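Local coordinates for protein O-methyltransferase family 2 (Planctopirus limnophila, PDB 5I2H) that probably transfers a methyl group from S-adenosylmethionine to a hydroxyl oxygen of its substrate, binds the flavone apigenin, and belongs to a family of dimeric O-methyltransferases, at residues L33-A38 against A117-L122; A38-F43 against Q68-G73; P185-K190 against G290-G295; D254-P259 against C280-A285; A285-G290 against G295-H300. All coordinates share one frame; numbering follows the deposited sequence.

Contact 1 of 5, residues L33-A38 against A117-L122; sequences LAASVA and AGTLAL. With EDO (1,2-ethanediol), chain D.
Thr119 and Leu122 bring helix 117-128 against Ala34 and Ala35 of helix 26-39, the two short segments crossing at -67° with their axes 9.1 Å apart at closest approach. At the start of 117-122, the backbone N of Ala117 donates to O1 of an ethanediol at 2.8 Å, and its side chain meets Ala117 of the second subunit. Two residues on, Thr119 has the largest share of the contact. Its CG2 lies anti to the backbone N and its OG1 anti to the carbonyl carbon (chi1 -62°), a setting that presents both branches to Ala34: the CB of Ala34 is 3.6 Å from Thr119 OG1 and equally far from Thr119 CG2. The same CG2 comes within 3.7 Å of Ala35 N, a touch on the backbone itself, which goes with the short 6.0 Å separation of Ala35 CA and Thr119 CA. The hydroxyl is engaged elsewhere, in hydrogen bonds with Ala113 O and Ser116 OG. Small residues thus line the crossing, and it is within the largely helical dimerisation region of the O-methyltransferase that helix 26-39, whose Leu33 packs on Leu23 of the second subunit, receives helix 117-128. Beyond Thr119, Leu122 extends its CD2 branch alongside Ala35, where CD2 and Ala35 CB make a looser apolar contact at 4.4 Å, and the leucine also touches Glu31 a turn earlier on the facing helix.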
# COMPACT_ATOMS: atom_id res chain seq x y z
N LEU A 33 7.59 6.47 3.00
CA LEU A 33 7.45 6.96 4.37
C LEU A 33 8.71 6.68 5.17
O LEU A 33 9.27 7.59 5.81
CB LEU A 33 6.22 6.33 5.06
CG LEU A 33 4.91 6.98 4.63
CD1 LEU A 33 3.75 6.08 5.07
CD2 LEU A 33 4.77 8.41 5.19
N ALA A 34 9.18 5.42 5.15
CA ALA A 34 10.37 5.07 5.92
C ALA A 34 11.61 5.79 5.40
O ALA A 34 12.45 6.24 6.19
CB ALA A 34 10.58 3.54 5.92
N ALA A 35 11.77 5.87 4.07
CA ALA A 35 12.90 6.62 3.51
C ALA A 35 12.87 8.07 3.95
O ALA A 35 13.90 8.65 4.32
CB ALA A 35 12.88 6.53 1.97
N SER A 36 11.69 8.69 3.94
CA SER A 36 11.59 10.12 4.20
C SER A 36 11.78 10.44 5.67
O SER A 36 12.40 11.46 6.02
CB SER A 36 10.25 10.64 3.72
OG SER A 36 10.16 10.42 2.33
N VAL A 37 11.24 9.59 6.56
CA VAL A 37 11.39 9.83 8.00
C VAL A 37 12.79 9.46 8.46
O VAL A 37 13.47 10.26 9.14
CB VAL A 37 10.33 9.02 8.78
CG1 VAL A 37 10.63 9.03 10.31
CG2 VAL A 37 8.94 9.52 8.49
N ALA A 38 13.23 8.24 8.15
CA ALA A 38 14.38 7.67 8.85
C ALA A 38 15.71 7.89 8.14
O ALA A 38 16.75 7.84 8.80
CB ALA A 38 14.18 6.18 9.09
N ALA A 117 14.51 -4.36 3.26
CA ALA A 117 15.18 -4.40 1.96
C ALA A 117 14.52 -3.42 0.98
O ALA A 117 15.21 -2.73 0.23
CB ALA A 117 15.17 -5.82 1.40
N GLY A 118 13.19 -3.34 1.01
CA GLY A 118 12.50 -2.41 0.13
C GLY A 118 12.84 -0.95 0.42
O GLY A 118 13.08 -0.17 -0.50
N THR A 119 12.85 -0.57 1.69
CA THR A 119 13.19 0.81 2.02
C THR A 119 14.62 1.12 1.62
O THR A 119 14.89 2.15 0.99
CB THR A 119 12.99 1.07 3.51
OG1 THR A 119 11.61 0.86 3.82
CG2 THR A 119 13.37 2.51 3.84
N LEU A 120 15.57 0.24 1.99
CA LEU A 120 16.97 0.48 1.63
C LEU A 120 17.16 0.58 0.12
O LEU A 120 17.94 1.41 -0.35
CB LEU A 120 17.85 -0.64 2.19
CG LEU A 120 17.87 -0.68 3.72
CD1 LEU A 120 18.67 -1.88 4.20
CD2 LEU A 120 18.48 0.65 4.23
N ALA A 121 16.45 -0.26 -0.66
CA ALA A 121 16.56 -0.19 -2.11
C ALA A 121 16.07 1.16 -2.62
O ALA A 121 16.69 1.76 -3.51
CB ALA A 121 15.75 -1.32 -2.76
N LEU A 122 14.95 1.64 -2.08
CA LEU A 122 14.44 2.91 -2.56
C LEU A 122 15.37 4.05 -2.18
O LEU A 122 15.60 4.95 -2.99
CB LEU A 122 13.02 3.15 -2.04
CG LEU A 122 12.42 4.52 -2.40
CD1 LEU A 122 12.21 4.64 -3.90
CD2 LEU A 122 11.09 4.79 -1.66
C1 EDO D . 12.83 -7.44 3.84
O1 EDO D . 13.71 -6.63 4.62
C2 EDO D . 11.42 -7.47 4.41
O2 EDO D . 10.77 -6.26 4.01

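Contact 2 of 5, residues A38-F43 against Q68-G73; sequences AHLHVF and QVLVTG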
# COMPACT_ATOMS: atom_id res chain seq x y z
N ALA A 38 13.23 8.24 8.15
CA ALA A 38 14.38 7.67 8.85
C ALA A 38 15.71 7.89 8.14
O ALA A 38 16.75 7.84 8.80
CB ALA A 38 14.18 6.18 9.09
N HIS A 39 15.71 8.10 6.83
CA HIS A 39 16.97 8.27 6.10
C HIS A 39 17.21 9.69 5.61
O HIS A 39 18.35 10.17 5.67
CB HIS A 39 17.01 7.33 4.90
CG HIS A 39 17.09 5.88 5.27
ND1 HIS A 39 18.28 5.22 5.43
CD2 HIS A 39 16.11 4.98 5.55
CE1 HIS A 39 18.04 3.96 5.77
NE2 HIS A 39 16.74 3.80 5.86
N LEU A 40 16.19 10.34 5.08
CA LEU A 40 16.39 11.61 4.37
C LEU A 40 16.03 12.82 5.22
O LEU A 40 16.33 13.93 4.81
CB LEU A 40 15.57 11.62 3.06
CG LEU A 40 15.99 10.49 2.09
CD1 LEU A 40 15.04 10.35 0.92
CD2 LEU A 40 17.44 10.64 1.60
N HIS A 41 15.39 12.64 6.37
CA HIS A 41 15.08 13.74 7.28
C HIS A 41 14.17 14.80 6.63
O HIS A 41 14.22 15.97 7.02
CB HIS A 41 16.34 14.46 7.82
CG HIS A 41 17.55 13.60 8.00
ND1 HIS A 41 17.75 12.81 9.11
CD2 HIS A 41 18.67 13.47 7.24
CE1 HIS A 41 18.93 12.21 9.02
NE2 HIS A 41 19.51 12.59 7.89
N VAL A 42 13.32 14.39 5.67
CA VAL A 42 12.51 15.34 4.90
C VAL A 42 11.68 16.24 5.81
O VAL A 42 11.60 17.46 5.60
CB VAL A 42 11.61 14.59 3.91
CG1 VAL A 42 10.71 15.56 3.17
CG2 VAL A 42 12.47 13.85 2.94
N PHE A 43 11.00 15.65 6.79
CA PHE A 43 10.02 16.40 7.58
C PHE A 43 10.71 17.31 8.58
O PHE A 43 10.30 18.46 8.76
CB PHE A 43 9.07 15.43 8.26
CG PHE A 43 8.42 14.49 7.28
CD1 PHE A 43 7.48 14.97 6.38
CD2 PHE A 43 8.82 13.17 7.20
CE1 PHE A 43 6.90 14.12 5.42
CE2 PHE A 43 8.27 12.32 6.24
CZ PHE A 43 7.29 12.80 5.36
N GLN A 68 11.66 15.19 -7.40
CA GLN A 68 10.28 15.27 -7.89
C GLN A 68 9.48 14.06 -7.45
O GLN A 68 8.34 14.21 -7.01
CB GLN A 68 10.19 15.40 -9.41
CG GLN A 68 10.68 16.68 -10.02
CD GLN A 68 9.66 17.81 -10.01
OE1 GLN A 68 8.75 17.85 -9.20
NE2 GLN A 68 9.83 18.74 -10.95
N VAL A 69 10.02 12.85 -7.60
CA VAL A 69 9.17 11.70 -7.26
C VAL A 69 8.92 11.66 -5.75
O VAL A 69 7.84 11.25 -5.31
CB VAL A 69 9.72 10.35 -7.78
CG1 VAL A 69 10.01 10.42 -9.29
CG2 VAL A 69 10.95 9.89 -7.05
N LEU A 70 9.90 12.08 -4.94
CA LEU A 70 9.74 12.10 -3.49
C LEU A 70 8.69 13.14 -3.10
O LEU A 70 7.78 12.85 -2.31
CB LEU A 70 11.09 12.39 -2.83
CG LEU A 70 11.04 12.48 -1.30
CD1 LEU A 70 12.27 11.84 -0.64
CD2 LEU A 70 10.97 13.92 -0.89
N VAL A 71 8.80 14.35 -3.66
CA VAL A 71 7.86 15.41 -3.31
C VAL A 71 6.46 15.06 -3.78
O VAL A 71 5.47 15.25 -3.05
CB VAL A 71 8.33 16.76 -3.87
CG1 VAL A 71 7.19 17.80 -3.83
CG2 VAL A 71 9.55 17.25 -3.09
N THR A 72 6.34 14.56 -5.02
CA THR A 72 5.03 14.17 -5.52
C THR A 72 4.40 13.09 -4.65
O THR A 72 3.20 13.16 -4.32
CB THR A 72 5.15 13.71 -6.98
OG1 THR A 72 5.51 14.86 -7.77
CG2 THR A 72 3.86 13.10 -7.52
N GLY A 73 5.18 12.09 -4.25
CA GLY A 73 4.62 11.04 -3.39
C GLY A 73 4.13 11.58 -2.06
O GLY A 73 3.03 11.24 -1.58
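The dimerisation domain of this O-methyltransferase belongs to the helix-turn-helix class, and here Leu70 of its helix 64-76 reaches the short link between helices 26-39 and 42-48, where Leu40 and Val42 receive it. Leu70 is the single residue of 68-73 that bridges the gap. Its CG stands anti to the backbone N (chi1 179°), carrying both methyls out from the helix, while chi2 of 141° is well off a staggered value. Leu70 CD1 comes alongside Leu40 CD1 at 3.5 Å, a tight methyl-methyl approach, as the two side chains slide past each other in opposite directions. Val42 uses one branch: its CG2 is 4.1 Å from Leu70 CD1 and 4.1 Å from Leu70 CD2, so this methyl rests against the fork of the leucine. His41, with positive phi (61°) and at the N-cap position of the next helix, marks the break between the helices; Leu40 and Val42, before and after it, both point toward helix 64-76. Ser36 adds to the seam from helix 26-39, touching both Val42 and Leu70, and Leu126 of helix 117-128 packs on Leu40. The contact is wholly apolar and buried. With the small antiparallel pair of strands 80-82 and 88-90 following helix 64-76, the arrangement is consistent with the winged-helix core found in dimerisation domains of this methyltransferase family.

Contact 3 of 5, residues P185-K190 against G290-G295; sequences PGKILK and GLPEGG
Lys187 reaches across from its loop to the turn formed by Pro292 and Glu293, its chain extended beyond CG and its amine ending at the carbonyl oxygen of Glu293. Along the way the aliphatic part runs past the proline in the opposite sense, with Lys187 CD 3.8 Å from Pro292 CB. At the end Lys187 NZ donates to Glu293 O at 2.7 Å. The approach is not straight on: the angle at the oxygen is 119°, and the nitrogen sits above the carbonyl plane, 36° out of it. Relative to the glutamate side chain the lysine crosses obliquely. It passes close to the root of that side chain, Lys187 NZ being 3.4 Å from Glu293 CB, whereas Glu293 OE1 remains 4.4 Å from Lys187 NZ, beyond a salt bridge. The opposite charges may still attract one another, but the firm grip is on the backbone oxygen. That oxygen is presented by a type II turn from Pro292 to Gly295, closed by Gly295 N donating to Pro292 O at 2.7 Å. Gly294 takes the third position with phi 84°, where a side chain would be jammed against the preceding carbonyl oxygen. The other loop is steadied by Asp264, whose OD1 accepts from the backbone N of Lys187, and Pro292 also packs on Asp264. The contact joins the loop before strand 199-203 to the turn just before strand 296-301, at the surface of the Rossmann-like methyltransferase domain.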
# COMPACT_ATOMS: atom_id res chain seq x y z
N PRO A 185 -8.10 9.72 -43.90
CA PRO A 185 -7.60 8.67 -44.80
C PRO A 185 -6.08 8.66 -44.77
O PRO A 185 -5.44 9.71 -44.70
CB PRO A 185 -8.13 9.09 -46.18
CG PRO A 185 -9.30 9.98 -45.88
CD PRO A 185 -8.99 10.68 -44.59
N GLY A 186 -5.51 7.44 -44.76
CA GLY A 186 -4.07 7.32 -44.65
C GLY A 186 -3.35 7.76 -45.92
O GLY A 186 -3.91 7.80 -47.01
N LYS A 187 -2.07 8.09 -45.75
CA LYS A 187 -1.24 8.57 -46.84
C LYS A 187 -0.16 7.58 -47.25
O LYS A 187 0.56 7.85 -48.22
CB LYS A 187 -0.57 9.88 -46.44
CG LYS A 187 -1.54 11.03 -46.26
CD LYS A 187 -0.75 12.30 -46.00
CE LYS A 187 -1.60 13.55 -46.08
NZ LYS A 187 -0.75 14.77 -45.85
N ILE A 188 0.01 6.48 -46.52
CA ILE A 188 1.06 5.52 -46.81
C ILE A 188 0.55 4.41 -47.74
O ILE A 188 1.22 4.06 -48.72
CB ILE A 188 1.64 4.94 -45.50
CG1 ILE A 188 2.01 6.04 -44.47
CG2 ILE A 188 2.84 4.05 -45.82
CD1 ILE A 188 3.06 7.06 -44.91
N LEU A 189 -0.62 3.84 -47.47
CA LEU A 189 -1.20 2.79 -48.32
C LEU A 189 -1.92 3.43 -49.50
O LEU A 189 -2.67 4.40 -49.33
CB LEU A 189 -2.19 1.94 -47.55
CG LEU A 189 -1.72 1.33 -46.24
CD1 LEU A 189 -2.90 0.70 -45.50
CD2 LEU A 189 -0.61 0.32 -46.48
N LYS A 190 -1.75 2.86 -50.69
CA LYS A 190 -2.35 3.47 -51.88
C LYS A 190 -3.70 2.85 -52.25
O LYS A 190 -3.94 1.65 -52.03
CB LYS A 190 -1.40 3.36 -53.07
N GLY A 290 9.14 12.00 -39.01
CA GLY A 290 8.75 11.23 -40.17
C GLY A 290 7.27 11.20 -40.47
O GLY A 290 6.87 10.57 -41.45
N LEU A 291 6.43 11.83 -39.65
CA LEU A 291 4.99 11.78 -39.89
C LEU A 291 4.62 12.58 -41.14
O LEU A 291 5.16 13.66 -41.38
CB LEU A 291 4.24 12.35 -38.69
CG LEU A 291 4.19 11.46 -37.46
CD1 LEU A 291 3.52 12.25 -36.32
CD2 LEU A 291 3.42 10.16 -37.82
N PRO A 292 3.69 12.07 -41.94
CA PRO A 292 3.11 12.90 -43.00
C PRO A 292 2.18 13.94 -42.41
O PRO A 292 1.75 13.85 -41.27
CB PRO A 292 2.33 11.88 -43.83
CG PRO A 292 1.81 10.92 -42.79
CD PRO A 292 2.97 10.79 -41.78
N GLU A 293 1.85 14.95 -43.20
CA GLU A 293 0.87 15.92 -42.72
C GLU A 293 -0.43 15.19 -42.42
O GLU A 293 -0.86 14.33 -43.18
CB GLU A 293 0.66 17.03 -43.75
CG GLU A 293 0.06 18.32 -43.19
CD GLU A 293 -0.40 19.26 -44.30
OE1 GLU A 293 -1.46 18.97 -44.92
OE2 GLU A 293 0.29 20.26 -44.58
N GLY A 294 -1.01 15.46 -41.25
CA GLY A 294 -2.17 14.71 -40.81
C GLY A 294 -1.83 13.41 -40.12
O GLY A 294 -2.75 12.73 -39.60
N GLY A 295 -0.56 13.03 -40.08
CA GLY A 295 -0.15 11.96 -39.20
C GLY A 295 -0.40 12.32 -37.74
O GLY A 295 -0.55 13.48 -37.37

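Contact 4 of 5, residues D254-P259 against C280-A285; sequences DMWVDP and CARLVA. With EDO (1,2-ethanediol), chain F; FMT (formic acid), chain H.
Arg282 leans along the indole of Trp256, and its side chain can be followed outward from helix 277-289. CB lies between Trp256 CZ3 and O2 of a formic acid, probably from the crystallisation liquor. CG, anti to the backbone N (chi1 176°), comes to the edge of the indole, near its plane, with Arg282 CG 3.9 Å from Trp256 CZ3. The chain then bends at chi2 and chi3, and the guanidinium grips the formic acid along one edge: Arg282 NE donates to its O2 at 2.9 Å and Arg282 NH2 to its O1 at 3.1 Å. NH1 donates to a water that in turn donates to Trp256 O, a solvent bridge to the loop. Within the Rossmann-like domain, this loop after strand 248-252 is thereby laid on the helix that follows strand 265-269. Met255 CG and Leu283 CD1 lie over one face of the indole, offset toward the rim. Leu283 CB is 3.9 Å from Trp256 CZ3, and Leu283 CD2 lies 4.0 Å from CE of Met255, built as selenomethionine, whose chain crosses the leucine at about a right angle. An Asx turn shapes the loop, Asp254 OD1 accepting from Trp256 N at 3.0 Å. With an alanine in place of Asp254 that acceptor is gone, and the Trp256 amide would probably be left without its mate and the indole less firmly placed. Trp275 meets the Trp256 ring edge-to-face.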
# COMPACT_ATOMS: atom_id res chain seq x y z
N ASP A 254 16.54 -0.28 -33.10
CA ASP A 254 16.89 0.56 -31.97
C ASP A 254 16.21 1.89 -32.23
O ASP A 254 16.54 2.58 -33.21
CB ASP A 254 18.42 0.69 -31.89
CG ASP A 254 18.89 1.63 -30.77
OD1 ASP A 254 18.14 2.51 -30.31
OD2 ASP A 254 20.07 1.50 -30.37
N MSE A 255 15.25 2.24 -31.37
CA MSE A 255 14.36 3.38 -31.68
C MSE A 255 15.11 4.73 -31.71
O MSE A 255 14.60 5.70 -32.28
CB MSE A 255 13.20 3.46 -30.68
CG MSE A 255 13.61 3.82 -29.25
SE MSE A 255 12.03 3.57 -28.14
CE MSE A 255 12.78 4.04 -26.45
N TRP A 256 16.30 4.80 -31.09
CA TRP A 256 17.02 6.07 -31.05
C TRP A 256 17.74 6.38 -32.35
O TRP A 256 17.95 7.55 -32.66
CB TRP A 256 18.01 6.06 -29.88
CG TRP A 256 17.31 5.85 -28.56
CD1 TRP A 256 17.32 4.71 -27.82
CD2 TRP A 256 16.48 6.78 -27.85
NE1 TRP A 256 16.53 4.87 -26.70
CE2 TRP A 256 16.02 6.14 -26.69
CE3 TRP A 256 16.08 8.11 -28.10
CZ2 TRP A 256 15.16 6.77 -25.76
CZ3 TRP A 256 15.24 8.74 -27.17
CH2 TRP A 256 14.79 8.06 -26.02
N VAL A 257 18.12 5.35 -33.11
CA VAL A 257 19.07 5.56 -34.22
C VAL A 257 18.62 4.92 -35.52
O VAL A 257 19.03 5.36 -36.60
CB VAL A 257 20.49 5.05 -33.86
CG1 VAL A 257 21.07 5.78 -32.62
CG2 VAL A 257 20.51 3.54 -33.68
N ASP A 258 17.82 3.86 -35.44
CA ASP A 258 17.39 3.24 -36.68
C ASP A 258 16.18 3.97 -37.22
O ASP A 258 15.35 4.47 -36.44
CB ASP A 258 17.05 1.77 -36.44
CG ASP A 258 18.29 0.93 -36.12
OD1 ASP A 258 19.38 1.24 -36.64
OD2 ASP A 258 18.20 -0.04 -35.33
N PRO A 259 16.03 4.05 -38.54
CA PRO A 259 14.90 4.79 -39.11
C PRO A 259 13.57 4.12 -38.79
O PRO A 259 13.41 2.90 -38.93
CB PRO A 259 15.19 4.78 -40.62
CG PRO A 259 16.14 3.62 -40.86
CD PRO A 259 16.91 3.45 -39.58
N CYS A 280 12.77 11.96 -23.41
CA CYS A 280 11.38 12.09 -23.87
C CYS A 280 11.29 13.09 -25.03
O CYS A 280 10.65 12.81 -26.04
CB CYS A 280 10.48 12.53 -22.71
SG CYS A 280 10.20 11.21 -21.55
N ALA A 281 11.93 14.26 -24.89
CA ALA A 281 11.84 15.25 -25.96
C ALA A 281 12.46 14.71 -27.24
O ALA A 281 11.94 14.93 -28.33
CB ALA A 281 12.54 16.54 -25.56
N ARG A 282 13.59 14.00 -27.11
CA ARG A 282 14.27 13.42 -28.25
C ARG A 282 13.37 12.41 -28.96
O ARG A 282 13.23 12.44 -30.19
CB ARG A 282 15.58 12.75 -27.79
CG ARG A 282 16.36 12.00 -28.89
CD ARG A 282 17.38 12.88 -29.63
NE ARG A 282 16.68 13.90 -30.37
CZ ARG A 282 16.22 13.73 -31.61
NH1 ARG A 282 16.39 12.57 -32.24
NH2 ARG A 282 15.57 14.72 -32.20
N LEU A 283 12.72 11.51 -28.18
CA LEU A 283 11.92 10.46 -28.81
C LEU A 283 10.70 11.06 -29.50
O LEU A 283 10.33 10.65 -30.61
CB LEU A 283 11.49 9.41 -27.77
CG LEU A 283 10.88 8.16 -28.41
CD1 LEU A 283 11.81 7.47 -29.41
CD2 LEU A 283 10.49 7.18 -27.31
N VAL A 284 10.07 12.05 -28.86
CA VAL A 284 8.91 12.71 -29.46
C VAL A 284 9.31 13.40 -30.77
O VAL A 284 8.61 13.27 -31.79
CB VAL A 284 8.29 13.69 -28.46
CG1 VAL A 284 7.28 14.60 -29.17
CG2 VAL A 284 7.56 12.92 -27.32
N ALA A 285 10.46 14.08 -30.76
CA ALA A 285 10.95 14.74 -31.98
C ALA A 285 11.22 13.73 -33.10
O ALA A 285 10.84 13.96 -34.26
CB ALA A 285 12.21 15.54 -31.67
C1 EDO F . 14.52 0.57 -28.35
O1 EDO F . 15.87 0.95 -28.59
C2 EDO F . 13.93 -0.06 -29.60
O2 EDO F . 12.73 -0.60 -29.10
C FMT H . 15.41 16.99 -29.26
O1 FMT H . 15.34 17.26 -30.49
O2 FMT H . 16.26 16.26 -28.67
O HOH W 1 17.77 9.99 -31.43

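Contact 5 of 5, residues A285-G290 against G295-H300; sequences AKATSG and GRLLIH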
# COMPACT_ATOMS: atom_id res chain seq x y z
N ALA A 285 10.46 14.08 -30.76
CA ALA A 285 10.95 14.74 -31.98
C ALA A 285 11.22 13.73 -33.10
O ALA A 285 10.84 13.96 -34.26
CB ALA A 285 12.21 15.54 -31.67
N LYS A 286 11.91 12.63 -32.79
CA LYS A 286 12.26 11.67 -33.83
C LYS A 286 10.99 11.05 -34.43
O LYS A 286 10.85 10.95 -35.67
CB LYS A 286 13.19 10.58 -33.26
CG LYS A 286 13.59 9.48 -34.26
CD LYS A 286 14.77 8.58 -33.69
CE LYS A 286 15.26 7.54 -34.70
NZ LYS A 286 14.18 6.54 -34.99
N ALA A 287 10.07 10.63 -33.58
CA ALA A 287 8.80 10.10 -34.08
C ALA A 287 8.08 11.12 -34.97
O ALA A 287 7.59 10.77 -36.05
CB ALA A 287 7.91 9.66 -32.92
N THR A 288 8.00 12.37 -34.52
CA THR A 288 7.30 13.42 -35.27
C THR A 288 7.95 13.67 -36.62
O THR A 288 7.26 13.96 -37.61
CB THR A 288 7.30 14.72 -34.47
OG1 THR A 288 6.58 14.53 -33.26
CG2 THR A 288 6.60 15.86 -35.26
N SER A 289 9.28 13.53 -36.70
CA SER A 289 10.02 13.98 -37.88
C SER A 289 9.57 13.24 -39.14
O SER A 289 9.57 13.82 -40.23
CB SER A 289 11.52 13.80 -37.65
OG SER A 289 11.87 12.43 -37.64
N GLY A 290 9.14 12.00 -39.01
CA GLY A 290 8.75 11.23 -40.17
C GLY A 290 7.27 11.20 -40.47
O GLY A 290 6.87 10.57 -41.45
N GLY A 295 -0.56 13.03 -40.08
CA GLY A 295 -0.15 11.96 -39.20
C GLY A 295 -0.40 12.32 -37.74
O GLY A 295 -0.55 13.48 -37.37
N ARG A 296 -0.48 11.30 -36.90
CA ARG A 296 -0.72 11.49 -35.47
C ARG A 296 0.37 10.86 -34.63
O ARG A 296 0.85 9.77 -34.93
CB ARG A 296 -2.08 10.91 -35.05
CG ARG A 296 -3.23 11.59 -35.84
CD ARG A 296 -4.59 11.02 -35.46
NE ARG A 296 -4.73 9.58 -35.76
CZ ARG A 296 -5.84 8.89 -35.52
NH1 ARG A 296 -6.88 9.50 -34.97
NH2 ARG A 296 -5.90 7.59 -35.83
N LEU A 297 0.71 11.54 -33.55
CA LEU A 297 1.47 10.94 -32.47
C LEU A 297 0.47 10.58 -31.37
O LEU A 297 -0.25 11.46 -30.86
CB LEU A 297 2.57 11.87 -31.96
CG LEU A 297 3.40 11.31 -30.81
CD1 LEU A 297 4.24 10.14 -31.33
CD2 LEU A 297 4.26 12.42 -30.22
N LEU A 298 0.42 9.31 -31.04
CA LEU A 298 -0.46 8.77 -29.99
C LEU A 298 0.40 8.45 -28.79
O LEU A 298 1.21 7.52 -28.83
CB LEU A 298 -1.18 7.52 -30.48
CG LEU A 298 -1.91 7.66 -31.83
CD1 LEU A 298 -2.40 6.27 -32.30
CD2 LEU A 298 -3.01 8.72 -31.87
N ILE A 299 0.24 9.22 -27.71
CA ILE A 299 0.95 8.93 -26.46
C ILE A 299 -0.07 8.29 -25.53
O ILE A 299 -1.13 8.88 -25.27
CB ILE A 299 1.56 10.20 -25.84
CG1 ILE A 299 2.69 10.72 -26.73
CG2 ILE A 299 2.06 9.93 -24.44
CD1 ILE A 299 3.15 12.13 -26.34
N HIS A 300 0.22 7.08 -25.05
CA HIS A 300 -0.68 6.37 -24.15
C HIS A 300 0.06 6.15 -22.84
O HIS A 300 1.06 5.44 -22.82
CB HIS A 300 -1.15 5.06 -24.77
CG HIS A 300 -2.15 4.31 -23.94
ND1 HIS A 300 -1.96 2.98 -23.59
CD2 HIS A 300 -3.33 4.68 -23.38
CE1 HIS A 300 -2.99 2.57 -22.86
NE2 HIS A 300 -3.83 3.58 -22.72
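Leu297, the residue of this pair of segments with most surface buried, projects from strand 296-301 onto Ala287 and Thr288 of helix 277-289. With chi1 at 179° the leucine runs trans to its amide nitrogen, and its two methyls are divided between two residues of the helix. Leu297 CD1 meets the methyl of Ala287, the two carbons 4.0 Å apart, while Leu297 CD2 lies 4.4 Å from Thr288 OG1, a looser contact. Ala287 faces the strand directly, and its small side chain fits the close approach of helix and strand. The shortest separation of alpha carbons between the segments is the 6.9 Å from Thr288 CA to Leu297 CA. Thr288 takes part through OG1, which is also hydrogen-bonded to Val284 O. Nothing polar joins the two segments; the contact is buried and rests on van der Waals packing. Neighbouring residues extend the apolar layer, Ala287 also touching Ile266 of strand 265-269, and Leu297 touching Leu268 of that strand and Leu344 beyond helix 332-341. The strand is held on both edges, since Arg296 and Leu298 share backbone hydrogen bonds with Ile266, and Leu297 with Ser361 of antiparallel strand 357-362. Strand 265-269, helix 277-289 and strand 296-301 thus form a beta-alpha-beta crossover, in which the helix covers one face of two adjacent parallel strands, the building unit of the Rossmann-like fold of S-adenosylmethionine-dependent methyltransferases.

Overall arrangement
The contacts fall into two groups. Contacts 1 and 2, with centres 10 Å apart, share Ala38 and lie in the helical dimerisation region, linked by probable backbone hydrogen bonds such as Leu40 N to Ala35 O. Contacts 3, 4 and 5 belong to the methyltransferase domain: contact 5 lies 10 Å from contact 4 and 12 Å from contact 3, centre to centre. Lys286 of contact 5 reaches back to the loop of contact 4, its NZ 2.8 Å from Asp258 O. Between contacts 1 and 3 the centres are 49 Å apart. In contact 4 the Met255 side chain is about 9 Å from a bound apigenin, and in contact 1 the Ala34 side chain about 13 Å from one.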